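Local structure of ABC sugar (Ribose) transporter, periplasmic substrate-binding subunit (3L49) at residues N127-N132 against P162-V167. The protein probably binds a sugar in the periplasm as the substrate-capturing subunit of an ABC transporter. Sequence-based numbering, arbitrary orientation.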
ATOM      1  N   ASN A 127       3.184  -9.647 -22.638  1.00 35.17           N
ATOM      2  CA  ASN A 127       3.611 -10.246 -21.369  1.00 27.10           C
ATOM      3  C   ASN A 127       3.907  -9.229 -20.265  1.00 26.85           C
ATOM      4  O   ASN A 127       4.298  -8.098 -20.538  1.00 28.80           O
ATOM      5  CB  ASN A 127       4.798 -11.181 -21.582  1.00 31.19           C
ATOM      6  CG  ASN A 127       4.537 -12.215 -22.661  1.00 39.27           C
ATOM      7  OD1 ASN A 127       3.488 -12.864 -22.678  1.00 31.83           O
ATOM      8  ND2 ASN A 127       5.491 -12.369 -23.573  1.00 35.81           N
ATOM      9  N   VAL A 128       3.713  -9.649 -19.019  1.00 20.72           N
ATOM     10  CA  VAL A 128       3.704  -8.742 -17.882  1.00 26.63           C
ATOM     11  C   VAL A 128       4.676  -9.219 -16.817  1.00 29.22           C
ATOM     12  O   VAL A 128       4.521 -10.312 -16.260  1.00 22.54           O
ATOM     13  CB  VAL A 128       2.272  -8.599 -17.259  1.00 29.36           C
ATOM     14  CG1 VAL A 128       2.299  -7.796 -15.954  1.00 23.11           C
ATOM     15  CG2 VAL A 128       1.311  -7.949 -18.234  1.00 16.16           C
ATOM     16  N   LEU A 129       5.671  -8.380 -16.536  1.00 29.99           N
ATOM     17  CA  LEU A 129       6.580  -8.590 -15.420  1.00 36.73           C
ATOM     18  C   LEU A 129       5.931  -8.126 -14.115  1.00 31.74           C
ATOM     19  O   LEU A 129       5.498  -6.981 -14.012  1.00 33.12           O
ATOM     20  CB  LEU A 129       7.880  -7.826 -15.666  1.00 36.76           C
ATOM     21  CG  LEU A 129       9.038  -8.137 -14.718  1.00 55.59           C
ATOM     22  CD1 LEU A 129       9.382  -9.629 -14.752  1.00 62.87           C
ATOM     23  CD2 LEU A 129      10.251  -7.273 -15.053  1.00 48.93           C
ATOM     24  N   VAL A 130       5.881  -9.013 -13.122  1.00 28.02           N
ATOM     25  CA  VAL A 130       5.156  -8.752 -11.872  1.00 29.34           C
ATOM     26  C   VAL A 130       6.060  -8.806 -10.645  1.00 31.96           C
ATOM     27  O   VAL A 130       6.743  -9.798 -10.412  1.00 38.58           O
ATOM     28  CB  VAL A 130       3.949  -9.749 -11.673  1.00 31.87           C
ATOM     29  CG1 VAL A 130       3.361  -9.661 -10.260  1.00 25.53           C
ATOM     30  CG2 VAL A 130       2.866  -9.492 -12.683  1.00 29.30           C
ATOM     31  N   PHE A 131       6.042  -7.733  -9.862  1.00 34.55           N
ATOM     32  CA  PHE A 131       6.684  -7.716  -8.559  1.00 33.68           C
ATOM     33  C   PHE A 131       5.662  -8.069  -7.483  1.00 35.13           C
ATOM     34  O   PHE A 131       4.673  -7.355  -7.305  1.00 32.62           O
ATOM     35  CB  PHE A 131       7.284  -6.339  -8.287  1.00 35.95           C
ATOM     36  CG  PHE A 131       8.561  -6.078  -9.025  1.00 42.28           C
ATOM     37  CD1 PHE A 131       8.548  -5.732 -10.375  1.00 44.46           C
ATOM     38  CD2 PHE A 131       9.782  -6.169  -8.367  1.00 48.75           C
ATOM     39  CE1 PHE A 131       9.728  -5.489 -11.057  1.00 44.90           C
ATOM     40  CE2 PHE A 131      10.968  -5.927  -9.037  1.00 46.75           C
ATOM     41  CZ  PHE A 131      10.942  -5.582 -10.385  1.00 48.73           C
ATOM     42  N   ASN A 132       5.907  -9.167  -6.771  1.00 33.66           N
ATOM     43  CA  ASN A 132       4.967  -9.675  -5.769  1.00 39.16           C
ATOM     44  C   ASN A 132       5.655 -10.092  -4.463  1.00 34.55           C
ATOM     45  O   ASN A 132       5.583 -11.248  -4.040  1.00 37.03           O
ATOM     46  CB  ASN A 132       4.148 -10.836  -6.364  1.00 40.83           C
ATOM     47  CG  ASN A 132       2.953 -11.220  -5.506  1.00 43.20           C
ATOM     48  OD1 ASN A 132       2.424 -10.409  -4.735  1.00 41.25           O
ATOM     49  ND2 ASN A 132       2.527 -12.469  -5.629  1.00 28.54           N
ATOM     50  N   PRO A 162       9.637 -16.276 -13.318  1.00 43.44           N
ATOM     51  CA  PRO A 162       8.894 -16.107 -12.070  1.00 41.48           C
ATOM     52  C   PRO A 162       8.509 -14.655 -11.791  1.00 39.35           C
ATOM     53  O   PRO A 162       8.902 -13.744 -12.521  1.00 37.42           O
ATOM     54  CB  PRO A 162       9.887 -16.605 -11.011  1.00 40.14           C
ATOM     55  CG  PRO A 162      11.240 -16.299 -11.587  1.00 45.18           C
ATOM     56  CD  PRO A 162      11.094 -16.180 -13.097  1.00 45.98           C
ATOM     57  N   GLU A 163       7.723 -14.454 -10.744  1.00 41.18           N
ATOM     58  CA  GLU A 163       7.425 -13.119 -10.285  1.00 37.75           C
ATOM     59  C   GLU A 163       8.601 -12.649  -9.469  1.00 37.38           C
ATOM     60  O   GLU A 163       9.194 -13.419  -8.717  1.00 30.60           O
ATOM     61  CB  GLU A 163       6.156 -13.098  -9.439  1.00 42.76           C
ATOM     62  CG  GLU A 163       4.884 -13.226 -10.252  1.00 48.65           C
ATOM     63  CD  GLU A 163       3.743 -13.831  -9.462  1.00 55.24           C
ATOM     64  OE1 GLU A 163       2.870 -14.452 -10.107  1.00 56.89           O
ATOM     65  OE2 GLU A 163       3.720 -13.695  -8.211  1.00 38.37           O
ATOM     66  N   LEU A 164       8.937 -11.378  -9.635  1.00 36.37           N
ATOM     67  CA  LEU A 164      10.054 -10.781  -8.935  1.00 32.16           C
ATOM     68  C   LEU A 164       9.629 -10.369  -7.538  1.00 35.80           C
ATOM     69  O   LEU A 164       8.438 -10.195  -7.275  1.00 36.67           O
ATOM     70  CB  LEU A 164      10.590  -9.594  -9.734  1.00 26.38           C
ATOM     71  CG  LEU A 164      11.137 -10.028 -11.097  1.00 49.05           C
ATOM     72  CD1 LEU A 164      11.730  -8.852 -11.847  1.00 60.79           C
ATOM     73  CD2 LEU A 164      12.178 -11.139 -10.940  1.00 50.68           C
ATOM     74  N   ARG A 165      10.601 -10.255  -6.637  1.00 38.10           N
ATOM     75  CA  ARG A 165      10.329  -9.838  -5.269  1.00 40.77           C
ATOM     76  C   ARG A 165      10.775  -8.403  -5.061  1.00 39.18           C
ATOM     77  O   ARG A 165      11.979  -8.124  -5.032  1.00 32.64           O
ATOM     78  CB  ARG A 165      11.026 -10.760  -4.258  1.00 40.76           C
ATOM     79  CG  ARG A 165      10.091 -11.695  -3.505  1.00 52.02           C
ATOM     80  CD  ARG A 165       9.830 -12.995  -4.261  1.00 58.38           C
ATOM     81  NE  ARG A 165       8.481 -13.498  -4.005  1.00 52.26           N
ATOM     82  CZ  ARG A 165       7.552 -13.686  -4.939  1.00 56.21           C
ATOM     83  NH1 ARG A 165       6.353 -14.139  -4.591  1.00 54.40           N
ATOM     84  NH2 ARG A 165       7.815 -13.435  -6.217  1.00 45.62           N
ATOM     85  N   ASP A 166       9.809  -7.493  -4.939  1.00 32.39           N
ATOM     86  CA  ASP A 166      10.122  -6.126  -4.532  1.00 32.09           C
ATOM     87  C   ASP A 166      10.407  -6.126  -3.031  1.00 31.61           C
ATOM     88  O   ASP A 166       9.829  -6.926  -2.295  1.00 43.01           O
ATOM     89  CB  ASP A 166       9.036  -5.102  -4.953  1.00 33.87           C
ATOM     90  CG  ASP A 166       7.614  -5.535  -4.605  1.00 37.58           C
ATOM     91  OD1 ASP A 166       7.269  -6.725  -4.760  1.00 39.55           O
ATOM     92  OD2 ASP A 166       6.821  -4.658  -4.202  1.00 40.55           O
ATOM     93  N   VAL A 167      11.329  -5.270  -2.586  1.00 32.84           N
ATOM     94  CA  VAL A 167      11.836  -5.336  -1.207  1.00 30.70           C
ATOM     95  C   VAL A 167      11.906  -3.982  -0.501  1.00 34.49           C
ATOM     96  O   VAL A 167      11.806  -2.940  -1.133  1.00 33.23           O
ATOM     97  CB  VAL A 167      13.253  -5.986  -1.142  1.00 37.27           C
ATOM     98  CG1 VAL A 167      13.246  -7.432  -1.673  1.00 31.75           C
ATOM     99  CG2 VAL A 167      14.281  -5.131  -1.884  1.00 29.75           C
TER
HETATM  100  O   HOH W   1       6.903 -11.637 -13.499  1.00 27.14           O
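Two backbone hydrogen bonds pin the loop 162-167 to segment 127-132, one on each side of the F131-L164 pair. L164 N donates to V130 O at 2.8 Å, and N132 N donates to L164 O at 167°; both donors lie nearly along the C=O axis they meet. The two bonds make F131 and L164 a single beta bridge, to which F131 CA adds a CH...O contact with L164 O. Just before it a water takes the place of a direct bond, accepting from V130 N and donating to P162 O, whose residue follows a cis peptide bond.

A third hydrogen bond is between side chains. N132, with CG anti to the backbone N (chi1 -168°), lies alongside the extended E163, and N132 ND2 donates to E163 OE2 at 3.1 Å, meeting it from above the carboxylate plane. E163 OE1 is held by Y144, so both carboxylate oxygens are gripped. The bent R165 chain turns its guanidinium back so that N132 O sits over one face. The D166 carboxylate stands almost perpendicular to the F131 ring, its OD1 3.5 Å from F131 CB. OD1 accepts from G133 N and OD2 from W199 NE1, so two bonds hold the carboxylate; the D166 side chain lies about 7 Å from an unidentified bound ligand.

Apolar contact centres on L164. L164 CB lies over one face of the F131 ring, a CH-pi contact 3.9 Å from the centroid, while L164 CD1 reaches F131 CZ (3.7 Å) and the tip of L129, CD1 (3.8 Å). E163 CG rests against V130 CB.

Strand 126-131 lies between parallel strands 194-197 and 157-159 in one lobe of this periplasmic binding protein; where the short edge strand 157-159 stops, the loop carries on beside strand 126-131, with L129 and L164 both packing on M182 of helix 171-185.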